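PDB 5CEG: plasmid stabilization system from Mesorhizobium opportunistum, which probably acts as the ParE-like toxin, a member of the RelE family, of a type II toxin-antitoxin system. Local coordinates for residues D31-I36 / R46-L51; G65-D70 / S74-V79. All coordinates share one frame; numbering follows the deposited sequence. Where two conformers were deposited one is given.

Contact 1. Residues D31-I36 / R46-L51; sequences DIYVMI and RYYDQL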
ATOM      1  N   ASP B  31     -20.666  -5.654  19.674  1.00 12.99           N
ATOM      2  CA  ASP B  31     -19.426  -6.262  19.190  1.00 13.65           C
ATOM      3  C   ASP B  31     -18.202  -5.382  19.484  1.00 10.80           C
ATOM      4  O   ASP B  31     -17.163  -5.863  19.948  1.00 13.44           O
ATOM      5  CB  ASP B  31     -19.535  -6.513  17.682  1.00 14.92           C
ATOM      6  CG  ASP B  31     -18.367  -7.317  17.132  1.00 29.57           C
ATOM      7  OD1 ASP B  31     -18.058  -8.396  17.682  1.00 27.87           O
ATOM      8  OD2 ASP B  31     -17.747  -6.853  16.153  1.00 33.11           O
ATOM      9  N   ILE B  32     -18.343  -4.091  19.208  1.00 10.71           N
ATOM     10  CA  ILE B  32     -17.268  -3.133  19.463  1.00 10.34           C
ATOM     11  C   ILE B  32     -16.852  -3.153  20.933  1.00 11.97           C
ATOM     12  O   ILE B  32     -15.659  -3.220  21.252  1.00 12.16           O
ATOM     13  CB  ILE B  32     -17.692  -1.707  19.049  1.00 12.47           C
ATOM     14  CG1 ILE B  32     -17.754  -1.598  17.513  1.00 13.57           C
ATOM     15  CG2 ILE B  32     -16.747  -0.657  19.651  1.00 15.68           C
ATOM     16  CD1 ILE B  32     -18.508  -0.378  17.021  1.00 15.15           C
ATOM     17  N   TYR B  33     -17.836  -3.101  21.830  1.00 12.97           N
ATOM     18  CA  TYR B  33     -17.555  -3.043  23.261  1.00 12.87           C
ATOM     19  C   TYR B  33     -16.900  -4.332  23.754  1.00 11.94           C
ATOM     20  O   TYR B  33     -15.934  -4.309  24.534  1.00 13.88           O
ATOM     21  CB  TYR B  33     -18.854  -2.767  24.041  1.00 10.02           C
ATOM     22  CG  TYR B  33     -18.648  -2.368  25.502  1.00 10.68           C
ATOM     23  CD1 TYR B  33     -18.386  -3.328  26.470  1.00 13.66           C
ATOM     24  CD2 TYR B  33     -18.734  -1.048  25.898  1.00 12.07           C
ATOM     25  CE1 TYR B  33     -18.206  -2.985  27.794  1.00 13.88           C
ATOM     26  CE2 TYR B  33     -18.545  -0.685  27.233  1.00 15.11           C
ATOM     27  CZ  TYR B  33     -18.291  -1.667  28.171  1.00 15.03           C
ATOM     28  OH  TYR B  33     -18.107  -1.329  29.494  1.00 18.98           O
ATOM     29  N   VAL B  34     -17.428  -5.465  23.308  1.00 11.10           N
ATOM     30  CA  VAL B  34     -16.889  -6.746  23.754  1.00 11.68           C
ATOM     31  C   VAL B  34     -15.458  -6.949  23.251  1.00 13.67           C
ATOM     32  O   VAL B  34     -14.597  -7.429  23.980  1.00 13.16           O
ATOM     33  CB  VAL B  34     -17.773  -7.916  23.289  1.00 15.61           C
ATOM     34  CG1 VAL B  34     -17.099  -9.252  23.568  1.00 17.23           C
ATOM     35  CG2 VAL B  34     -19.143  -7.859  23.981  1.00 17.21           C
ATOM     36  N   MET B  35     -15.196  -6.575  22.010  1.00 12.84           N
ATOM     37  CA  MET B  35     -13.870  -6.772  21.438  0.51 14.13           C
ATOM     38  C   MET B  35     -12.794  -6.041  22.243  1.00 13.97           C
ATOM     39  O   MET B  35     -11.794  -6.635  22.643  1.00 14.54           O
ATOM     40  CB  MET B  35     -13.838  -6.306  19.978  0.51 13.81           C
ATOM     41  CG  MET B  35     -12.460  -6.390  19.337  0.51 18.12           C
ATOM     42  SD  MET B  35     -11.910  -8.086  19.054  0.51 17.38           S
ATOM     43  CE  MET B  35     -12.971  -8.531  17.693  0.51 19.17           C
ATOM     44  N   ILE B  36     -12.997  -4.754  22.489  1.00 12.25           N
ATOM     45  CA  ILE B  36     -11.960  -4.013  23.193  1.00 12.85           C
ATOM     46  C   ILE B  36     -12.084  -4.244  24.695  1.00 15.30           C
ATOM     47  O   ILE B  36     -11.079  -4.307  25.395  1.00 14.90           O
ATOM     48  CB  ILE B  36     -12.001  -2.507  22.857  1.00 13.97           C
ATOM     49  CG1 ILE B  36     -10.834  -1.764  23.531  1.00 16.14           C
ATOM     50  CG2 ILE B  36     -13.345  -1.893  23.209  1.00 17.07           C
ATOM     51  CD1 ILE B  36      -9.450  -2.347  23.192  1.00 18.48           C
ATOM     52  N   ARG B  46     -15.056   4.382  26.953  1.00 13.04           N
ATOM     53  CA  ARG B  46     -14.799   5.635  26.243  1.00 13.87           C
ATOM     54  C   ARG B  46     -15.384   5.610  24.833  1.00 14.02           C
ATOM     55  O   ARG B  46     -15.940   6.609  24.388  1.00 13.73           O
ATOM     56  CB  ARG B  46     -13.303   5.946  26.192  1.00 18.36           C
ATOM     57  CG  ARG B  46     -12.732   6.407  27.536  1.00 26.99           C
ATOM     58  CD  ARG B  46     -11.327   6.997  27.390  1.00 29.02           C
ATOM     59  NE  ARG B  46     -10.358   6.027  26.879  1.00 31.74           N
ATOM     60  CZ  ARG B  46      -9.632   5.214  27.644  1.00 30.37           C
ATOM     61  NH1 ARG B  46      -9.766   5.244  28.963  1.00 38.55           N
ATOM     62  NH2 ARG B  46      -8.773   4.367  27.091  1.00 32.73           N
ATOM     63  N   TYR B  47     -15.282   4.476  24.136  1.00 12.66           N
ATOM     64  CA  TYR B  47     -15.877   4.390  22.800  1.00 11.75           C
ATOM     65  C   TYR B  47     -17.395   4.575  22.883  1.00 13.61           C
ATOM     66  O   TYR B  47     -17.986   5.244  22.030  1.00 12.35           O
ATOM     67  CB  TYR B  47     -15.552   3.054  22.111  1.00 10.57           C
ATOM     68  CG  TYR B  47     -14.138   2.912  21.587  1.00 13.46           C
ATOM     69  CD1 TYR B  47     -13.477   3.975  20.992  1.00 16.67           C
ATOM     70  CD2 TYR B  47     -13.477   1.697  21.674  1.00 14.43           C
ATOM     71  CE1 TYR B  47     -12.175   3.825  20.499  1.00 15.06           C
ATOM     72  CE2 TYR B  47     -12.181   1.540  21.208  1.00 15.11           C
ATOM     73  CZ  TYR B  47     -11.541   2.601  20.618  1.00 14.17           C
ATOM     74  OH  TYR B  47     -10.257   2.432  20.147  1.00 20.58           O
ATOM     75  N   TYR B  48     -18.033   3.997  23.904  1.00 11.36           N
ATOM     76  CA  TYR B  48     -19.470   4.219  24.073  1.00 10.40           C
ATOM     77  C   TYR B  48     -19.777   5.681  24.411  1.00 13.40           C
ATOM     78  O   TYR B  48     -20.763   6.228  23.925  1.00 13.90           O
ATOM     79  CB  TYR B  48     -20.065   3.303  25.153  1.00 11.41           C
ATOM     80  CG  TYR B  48     -20.597   1.974  24.646  1.00 12.08           C
ATOM     81  CD1 TYR B  48     -20.189   1.453  23.418  1.00 10.26           C
ATOM     82  CD2 TYR B  48     -21.499   1.234  25.405  1.00 13.84           C
ATOM     83  CE1 TYR B  48     -20.677   0.230  22.959  1.00 11.28           C
ATOM     84  CE2 TYR B  48     -21.982   0.017  24.962  1.00 11.79           C
ATOM     85  CZ  TYR B  48     -21.572  -0.480  23.730  1.00 13.16           C
ATOM     86  OH  TYR B  48     -22.058  -1.695  23.297  1.00 12.30           O
ATOM     87  N   ASP B  49     -18.943   6.313  25.235  1.00 14.08           N
ATOM     88  CA  ASP B  49     -19.147   7.737  25.533  1.00 15.88           C
ATOM     89  C   ASP B  49     -19.112   8.563  24.253  1.00 14.43           C
ATOM     90  O   ASP B  49     -19.940   9.452  24.046  1.00 15.03           O
ATOM     91  CB  ASP B  49     -18.077   8.257  26.495  1.00 12.38           C
ATOM     92  CG  ASP B  49     -18.180   7.655  27.888  1.00 15.12           C
ATOM     93  OD1 ASP B  49     -19.280   7.257  28.312  1.00 17.95           O
ATOM     94  OD2 ASP B  49     -17.132   7.614  28.563  1.00 17.19           O
ATOM     95  N   GLN B  50     -18.145   8.255  23.391  1.00 12.85           N
ATOM     96  CA  GLN B  50     -17.944   9.018  22.165  1.00 13.28           C
ATOM     97  C   GLN B  50     -19.047   8.751  21.145  1.00 12.99           C
ATOM     98  O   GLN B  50     -19.531   9.676  20.478  1.00 13.90           O
ATOM     99  CB  GLN B  50     -16.569   8.698  21.566  1.00 13.65           C
ATOM    100  CG  GLN B  50     -15.438   9.205  22.471  1.00 15.99           C
ATOM    101  CD  GLN B  50     -14.075   8.614  22.154  1.00 28.81           C
ATOM    102  OE1 GLN B  50     -13.893   7.929  21.149  1.00 26.03           O
ATOM    103  NE2 GLN B  50     -13.109   8.866  23.030  1.00 45.54           N
ATOM    104  N   LEU B  51     -19.450   7.490  21.028  1.00 11.67           N
ATOM    105  CA  LEU B  51     -20.476   7.137  20.052  1.00 11.74           C
ATOM    106  C   LEU B  51     -21.836   7.685  20.482  1.00 15.72           C
ATOM    107  O   LEU B  51     -22.600   8.170  19.651  1.00 13.84           O
ATOM    108  CB  LEU B  51     -20.529   5.621  19.853  1.00 12.76           C
ATOM    109  CG  LEU B  51     -19.341   5.056  19.071  1.00  9.83           C
ATOM    110  CD1 LEU B  51     -19.222   3.558  19.293  1.00 12.29           C
ATOM    111  CD2 LEU B  51     -19.488   5.369  17.566  1.00 13.01           C
TER

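Contact 2. Residues G65-D70 / S74-V79; sequences GVRRPD and SARMLV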
ATOM      1  N   GLY B  65     -24.233  14.478   8.599  1.00 15.25           N
ATOM      2  CA  GLY B  65     -23.460  13.500   7.855  1.00 15.35           C
ATOM      3  C   GLY B  65     -23.408  13.805   6.361  1.00 18.90           C
ATOM      4  O   GLY B  65     -24.380  14.280   5.774  1.00 20.07           O
ATOM      5  N   VAL B  66     -22.264  13.537   5.743  1.00 16.22           N
ATOM      6  CA  VAL B  66     -22.096  13.762   4.312  1.00 16.83           C
ATOM      7  C   VAL B  66     -22.838  12.705   3.503  1.00 16.24           C
ATOM      8  O   VAL B  66     -22.761  11.516   3.813  1.00 16.86           O
ATOM      9  CB  VAL B  66     -20.600  13.753   3.932  1.00 16.68           C
ATOM     10  CG1 VAL B  66     -20.424  13.686   2.428  1.00 24.57           C
ATOM     11  CG2 VAL B  66     -19.900  14.982   4.521  1.00 25.34           C
ATOM     12  N   ARG B  67     -23.553  13.128   2.463  1.00 14.44           N
ATOM     13  CA  ARG B  67     -24.251  12.176   1.613  1.00 14.42           C
ATOM     14  C   ARG B  67     -23.279  11.256   0.898  1.00 16.82           C
ATOM     15  O   ARG B  67     -22.240  11.701   0.390  1.00 18.42           O
ATOM     16  CB  ARG B  67     -25.115  12.898   0.580  1.00 14.24           C
ATOM     17  CG  ARG B  67     -26.391  13.507   1.130  1.00 15.28           C
ATOM     18  CD  ARG B  67     -27.337  13.799  -0.034  1.00 18.70           C
ATOM     19  NE  ARG B  67     -28.649  14.311   0.370  1.00 21.99           N
ATOM     20  CZ  ARG B  67     -29.659  13.550   0.779  1.00 19.18           C
ATOM     21  NH1 ARG B  67     -29.506  12.237   0.884  1.00 15.27           N
ATOM     22  NH2 ARG B  67     -30.821  14.106   1.113  1.00 19.27           N
ATOM     23  N   ARG B  68     -23.617   9.972   0.862  1.00 13.74           N
ATOM     24  CA  ARG B  68     -22.829   8.993   0.135  1.00 14.68           C
ATOM     25  C   ARG B  68     -23.747   8.139  -0.739  1.00 14.53           C
ATOM     26  O   ARG B  68     -23.926   6.949  -0.495  1.00 13.90           O
ATOM     27  CB  ARG B  68     -22.031   8.109   1.109  1.00 13.88           C
ATOM     28  CG  ARG B  68     -20.894   8.841   1.835  1.00 13.71           C
ATOM     29  CD  ARG B  68     -19.850   9.325   0.846  1.00 18.63           C
ATOM     30  NE  ARG B  68     -19.347   8.213   0.049  1.00 20.72           N
ATOM     31  CZ  ARG B  68     -18.283   7.482   0.370  1.00 23.67           C
ATOM     32  NH1 ARG B  68     -17.580   7.766   1.458  1.00 26.87           N
ATOM     33  NH2 ARG B  68     -17.912   6.479  -0.409  1.00 20.53           N
ATOM     34  N   PRO B  69     -24.338   8.752  -1.781  1.00 14.42           N
ATOM     35  CA  PRO B  69     -25.276   8.018  -2.632  1.00 15.00           C
ATOM     36  C   PRO B  69     -24.593   6.908  -3.430  1.00 16.69           C
ATOM     37  O   PRO B  69     -25.281   6.059  -3.993  1.00 19.22           O
ATOM     38  CB  PRO B  69     -25.838   9.106  -3.557  1.00 19.23           C
ATOM     39  CG  PRO B  69     -24.789  10.160  -3.579  1.00 22.33           C
ATOM     40  CD  PRO B  69     -24.130  10.139  -2.237  1.00 18.18           C
ATOM     41  N   ASP B  70     -23.259   6.904  -3.457  1.00 18.38           N
ATOM     42  CA  ASP B  70     -22.539   5.815  -4.101  1.00 18.48           C
ATOM     43  C   ASP B  70     -22.667   4.514  -3.311  1.00 17.69           C
ATOM     44  O   ASP B  70     -22.444   3.432  -3.851  1.00 17.60           O
ATOM     45  CB  ASP B  70     -21.057   6.177  -4.309  1.00 20.55           C
ATOM     46  CG  ASP B  70     -20.362   6.665  -3.038  1.00 20.95           C
ATOM     47  OD1 ASP B  70     -20.995   7.305  -2.172  1.00 20.06           O
ATOM     48  OD2 ASP B  70     -19.146   6.420  -2.912  1.00 25.58           O
ATOM     49  N   SER B  74     -29.838   7.088  -0.228  1.00 14.38           N
ATOM     50  CA  SER B  74     -30.109   7.928   0.941  1.00 12.24           C
ATOM     51  C   SER B  74     -29.003   7.901   1.983  1.00 13.01           C
ATOM     52  O   SER B  74     -29.124   8.534   3.036  1.00 14.12           O
ATOM     53  CB  SER B  74     -31.408   7.486   1.611  1.00 14.22           C
ATOM     54  OG  SER B  74     -31.288   6.162   2.108  1.00 15.53           O
ATOM     55  N   ALA B  75     -27.944   7.144   1.718  1.00 11.68           N
ATOM     56  CA  ALA B  75     -26.926   6.947   2.751  1.00 11.42           C
ATOM     57  C   ALA B  75     -26.154   8.218   3.067  1.00 13.59           C
ATOM     58  O   ALA B  75     -25.850   9.024   2.181  1.00 14.01           O
ATOM     59  CB  ALA B  75     -25.941   5.836   2.340  1.00 11.29           C
ATOM     60  N   ARG B  76     -25.829   8.366   4.346  1.00 10.21           N
ATOM     61  CA  ARG B  76     -25.001   9.446   4.853  1.00 12.34           C
ATOM     62  C   ARG B  76     -23.944   8.837   5.757  1.00 14.15           C
ATOM     63  O   ARG B  76     -24.163   7.800   6.382  1.00 11.95           O
ATOM     64  CB  ARG B  76     -25.828  10.474   5.633  1.00 11.96           C
ATOM     65  CG  ARG B  76     -26.739  11.334   4.781  1.00 13.88           C
ATOM     66  CD  ARG B  76     -27.630  12.199   5.672  1.00 15.65           C
ATOM     67  NE  ARG B  76     -28.523  13.063   4.896  1.00 18.55           N
ATOM     68  CZ  ARG B  76     -28.196  14.276   4.457  1.00 19.86           C
ATOM     69  NH1 ARG B  76     -26.993  14.794   4.711  1.00 22.11           N
ATOM     70  NH2 ARG B  76     -29.079  14.983   3.770  1.00 20.14           N
ATOM     71  N   MET B  77     -22.796   9.491   5.842  1.00 14.95           N
ATOM     72  CA  MET B  77     -21.704   8.975   6.656  1.00 12.33           C
ATOM     73  C   MET B  77     -21.280  10.029   7.662  1.00 14.71           C
ATOM     74  O   MET B  77     -21.084  11.193   7.300  1.00 16.84           O
ATOM     75  CB  MET B  77     -20.535   8.570   5.751  1.00 16.27           C
ATOM     76  CG  MET B  77     -19.267   8.276   6.470  1.00 27.89           C
ATOM     77  SD  MET B  77     -17.964   7.834   5.300  1.00 34.15           S
ATOM     78  CE  MET B  77     -18.687   6.422   4.473  1.00 23.60           C
ATOM     79  N   LEU B  78     -21.181   9.635   8.929  1.00 12.93           N
ATOM     80  CA  LEU B  78     -20.676  10.519   9.967  1.00 14.25           C
ATOM     81  C   LEU B  78     -19.524   9.800  10.652  1.00 16.68           C
ATOM     82  O   LEU B  78     -19.674   8.667  11.095  1.00 19.14           O
ATOM     83  CB  LEU B  78     -21.801  10.887  10.952  1.00 16.54           C
ATOM     84  CG  LEU B  78     -21.546  11.993  11.976  1.00 21.11           C
ATOM     85  CD1 LEU B  78     -21.175  13.315  11.311  1.00 20.03           C
ATOM     86  CD2 LEU B  78     -22.769  12.156  12.868  1.00 21.77           C
ATOM     87  N   VAL B  79     -18.357  10.438  10.708  1.00 15.11           N
ATOM     88  CA  VAL B  79     -17.177   9.785  11.262  1.00 14.24           C
ATOM     89  C   VAL B  79     -17.035  10.056  12.762  1.00 20.13           C
ATOM     90  O   VAL B  79     -17.249  11.176  13.233  1.00 18.96           O
ATOM     91  CB  VAL B  79     -15.888  10.234  10.508  1.00 14.21           C
ATOM     92  CG1 VAL B  79     -14.630   9.639  11.149  1.00 15.79           C
ATOM     93  CG2 VAL B  79     -15.962   9.829   9.051  1.00 18.42           C
TER
HETATM   94  O   HOH W   1     -27.365  10.388   0.259  1.00 16.48           O

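Contact 1. Residues D31-I36 / R46-L51
Helices 23-37 and 41-60 pack side by side through Tyr33 and Tyr48, whose CA atoms, 7.6 Å apart, are the nearest pair between 31-36 and 46-51. They form the helical hairpin of the RelE/ParE fold, two helices joined by a short turn. The joint is mainly aromatic. Tyr33 brings CD2 over the centre of the Tyr48 ring, 3.4 Å above its plane, as an edge-to-face pair with centroids 4.6 Å apart and planes inclined at 51°. The Tyr33 chi1 of -167°, with CG pointing away from the backbone N, swings the ring toward helix 41-60, where the two tyrosine side chains cross at about a right angle. Tyr33 CB lies 3.5 Å from Tyr48 OH, so the near end of Tyr33 touches the phenol end of Tyr48. Tyrosine suits both places because it offers a broad apolar surface to the neighbouring helix and still provides for its hydroxyl: Tyr33 OH bonds to Asp45 OD1, and Tyr48 OH is hydrogen-bonded to Leu29 O of helix 23-37, a second tie between the helices. Beside this pair the beta-branched Ile36 meets Tyr47, their side chains also crossing at about a right angle. Tyr47 also stands edge-to-face with Phe83 of strand 83-90, while its OH is hydrogen-bonded to an acidic side chain of another protein's chain. Ile36 CG2 sits at the ring edge of Tyr47, in its plane, 3.9 Å from Tyr47 CD2.

Contact 2. Residues G65-D70 / S74-V79
Gly65 lies against Met77 and Leu78 at the start of a short antiparallel beta hairpin, strand 66-67 beside strand 76-80. Its CA is 3.4 Å from Met77 O, a closeness open to a residue that carries no side chain. Gly65 O accepts a hydrogen bond from Arg76 NH1 (2.9 Å), which approaches nearly along the C=O axis with the oxygen in the guanidinium plane, though the bond is bent at the hydrogen (141°). Beta-branched Val66, suited to a strand, forms a hydrogen-bonded pair with Met77: Met77 N donates to Val66 O at 2.9 Å, and the return bond is weak. Arg67 and Arg76 follow as a non-hydrogen-bonded pair. Arg67 CG lies over the centre of the Arg76 guanidinium, and Arg76 NH2 sits over the rim of the Arg67 guanidinium, 3.3 Å from Arg67 NH2 but, both being donors, not hydrogen-bonded. Arg67 is long enough to reach Asp92 and Asp94, whose salt bridges probably offset the like charges; a water also links Arg67 NH1 to Ala75 O. Arg68 N donates an almost straight bond (176°) to Ala75 O, 2.8 Å away, arriving from above the carbonyl plane. Bent at chi2 and chi3, the Arg68 chain lays CG against Met77 CB and brings NH1 to 3.5 Å from Met77 CE, while NE and NH2 grip Asp70 side-on, one to each carboxylate oxygen. Within the chain strand 66-67 is the sheet edge; the sheet continues inward through backbone hydrogen bonds pairing Arg76 with Tyr87 and Leu78 with Leu85 of strand 83-90, and Arg54 of helix 41-60 bonds to Val79 O.

The two contacts lie on opposite sides of the chain's centre, their own centres about 22 Å apart and their nearest atoms about 7 Å apart. They are successive: helix 41-60, the second arm of contact 1, is followed, after a short loop, by strand 66-67 of contact 2. Contact 1 joins helix to helix and is largely buried, held by ring packing and one isoleucine methyl, with the polar ends of its tyrosines served from elsewhere. Contact 2, at the partly buried sheet edge, depends on backbone hydrogen bonds and charged side chains. Strand 83-90 is common to their surroundings, giving Phe83 to the first and Tyr87 to the second.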